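PDB 2HI0: putative phosphoglycolate phosphatase from Lactobacillus delbrueckii, which probably hydrolyses 2-phosphoglycolate to glycolate and phosphate, as a member of the haloacid dehalogenase-like hydrolases. Local coordinates for residues S50-A55 / R92-F97. Numbering follows the deposited sequence.
Sequences SGVVVA and RVLEVF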
loop_
_atom_site.group_PDB
_atom_site.type_symbol
_atom_site.label_atom_id
_atom_site.label_comp_id
_atom_site.label_asym_id
_atom_site.label_seq_id
_atom_site.Cartn_x
_atom_site.Cartn_y
_atom_site.Cartn_z
ATOM N N SER A 50 4.600 -2.152 4.305
ATOM C CA SER A 50 6.038 -1.975 4.155
ATOM C C SER A 50 6.689 -3.032 3.274
ATOM O O SER A 50 7.889 -3.279 3.392
ATOM C CB SER A 50 6.714 -1.945 5.533
ATOM O OG SER A 50 6.347 -0.784 6.265
ATOM N N GLY A 51 5.863 -3.649 2.443
ATOM C CA GLY A 51 6.332 -4.710 1.540
ATOM C C GLY A 51 6.223 -6.093 2.127
ATOM O O GLY A 51 6.041 -6.281 3.353
ATOM N N VAL A 52 6.401 -7.063 1.252
ATOM C CA VAL A 52 6.159 -8.437 1.642
ATOM C C VAL A 52 7.179 -9.022 2.608
ATOM O O VAL A 52 6.837 -9.844 3.409
ATOM C CB VAL A 52 6.027 -9.393 0.416
ATOM C CG1 VAL A 52 4.783 -9.029 -0.378
ATOM C CG2 VAL A 52 7.277 -9.421 -0.425
ATOM N N VAL A 53 8.415 -8.584 2.536
ATOM C CA VAL A 53 9.460 -9.065 3.493
ATOM C C VAL A 53 9.104 -8.622 4.913
ATOM O O VAL A 53 9.093 -9.433 5.838
ATOM C CB VAL A 53 10.892 -8.585 3.079
ATOM C CG1 VAL A 53 11.919 -8.892 4.161
ATOM C CG2 VAL A 53 11.313 -9.186 1.723
ATOM N N VAL A 54 8.799 -7.336 5.070
ATOM C CA VAL A 54 8.383 -6.856 6.406
ATOM C C VAL A 54 7.072 -7.505 6.855
ATOM O O VAL A 54 6.915 -7.810 8.017
ATOM C CB VAL A 54 8.307 -5.293 6.461
ATOM C CG1 VAL A 54 7.641 -4.843 7.739
ATOM C CG2 VAL A 54 9.720 -4.653 6.286
ATOM N N ALA A 55 6.150 -7.708 5.927
ATOM C CA ALA A 55 4.847 -8.317 6.242
ATOM C C ALA A 55 5.042 -9.736 6.799
ATOM O O ALA A 55 4.443 -10.110 7.837
ATOM C CB ALA A 55 3.923 -8.345 4.984
ATOM N N ARG A 92 11.707 -18.356 2.856
ATOM C CA ARG A 92 11.117 -19.693 2.571
ATOM C C ARG A 92 9.598 -19.549 2.467
ATOM O O ARG A 92 8.953 -20.128 1.576
ATOM C CB ARG A 92 11.489 -20.709 3.633
ATOM C CG ARG A 92 11.122 -22.108 3.274
ATOM C CD ARG A 92 11.763 -23.099 4.246
ATOM N NE ARG A 92 11.025 -23.173 5.513
ATOM C CZ ARG A 92 9.967 -23.956 5.745
ATOM N NH1 ARG A 92 9.471 -24.746 4.820
ATOM N NH2 ARG A 92 9.399 -23.946 6.935
ATOM N N VAL A 93 9.008 -18.748 3.354
ATOM C CA VAL A 93 7.561 -18.481 3.286
ATOM C C VAL A 93 7.224 -17.681 2.002
ATOM O O VAL A 93 6.263 -17.970 1.305
ATOM C CB VAL A 93 7.058 -17.747 4.567
ATOM C CG1 VAL A 93 5.621 -17.323 4.414
ATOM C CG2 VAL A 93 7.207 -18.634 5.791
ATOM N N LEU A 94 8.046 -16.668 1.695
ATOM C CA LEU A 94 7.791 -15.823 0.502
ATOM C C LEU A 94 7.838 -16.619 -0.787
ATOM O O LEU A 94 7.170 -16.290 -1.788
ATOM C CB LEU A 94 8.779 -14.671 0.450
ATOM C CG LEU A 94 8.509 -13.520 1.424
ATOM C CD1 LEU A 94 9.633 -12.498 1.353
ATOM C CD2 LEU A 94 7.204 -12.851 1.061
ATOM N N GLU A 95 8.643 -17.687 -0.802
ATOM C CA GLU A 95 8.752 -18.532 -1.983
ATOM C C GLU A 95 7.375 -19.116 -2.392
ATOM O O GLU A 95 7.097 -19.310 -3.586
ATOM C CB GLU A 95 9.730 -19.665 -1.685
ATOM C CG GLU A 95 9.968 -20.584 -2.869
ATOM C CD GLU A 95 10.991 -21.684 -2.594
ATOM O OE1 GLU A 95 11.261 -21.999 -1.412
ATOM O OE2 GLU A 95 11.502 -22.255 -3.579
ATOM N N VAL A 96 6.545 -19.398 -1.400
ATOM C CA VAL A 96 5.172 -19.844 -1.607
ATOM C C VAL A 96 4.229 -18.662 -1.760
ATOM O O VAL A 96 3.434 -18.617 -2.676
ATOM C CB VAL A 96 4.688 -20.744 -0.429
ATOM C CG1 VAL A 96 3.221 -21.216 -0.641
ATOM C CG2 VAL A 96 5.706 -21.919 -0.225
ATOM N N PHE A 97 4.328 -17.694 -0.855
ATOM C CA PHE A 97 3.380 -16.571 -0.848
ATOM C C PHE A 97 3.346 -15.718 -2.141
ATOM O O PHE A 97 2.251 -15.356 -2.645
ATOM C CB PHE A 97 3.689 -15.638 0.306
ATOM C CG PHE A 97 2.782 -14.431 0.362
ATOM C CD1 PHE A 97 1.495 -14.520 0.900
ATOM C CD2 PHE A 97 3.215 -13.225 -0.116
ATOM C CE1 PHE A 97 0.667 -13.407 0.913
ATOM C CE2 PHE A 97 2.373 -12.129 -0.121
ATOM C CZ PHE A 97 1.104 -12.212 0.409
#
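Within the helical cap inserted after the first strand of the HAD-type Rossmann-like core, Val52 and Val53, in the first turn of helix 52-63, pack against Leu94 and Phe97 of helix 87-103. Leu94 reaches across and parts its two methyls between the valines. Leu94 CD2 lies 3.7 Å from Val52 CB and equally close to Val52 CG2, while Leu94 CD1 comes within 3.7 Å of Val53 CG2. With CG anti to its own carbonyl carbon (chi1 -76°), Leu94 extends this fork toward helix 52-63, whose Val56 it also touches. The two valines take part differently: the CB of Val52 faces the partner helix, whereas that of Val53 points away, so that Val53 meets Leu94 through CG2, the two side chains crossing at about a right angle; Val53 is the exposed one of the four. Gly51 occupies the N-cap position, and its O accepts the first-turn bond from Ala55 N at 2.9 Å. One turn on from Leu94, Phe97 carries the contact toward helix 19-32, where it packs on Ala25 and Ala29. Its CG stands anti to the backbone N (chi1 178°), which sends the ring out to Val52; there Val52 CG1 meets the ring edge near its plane, 3.9 Å from Phe97 CE2.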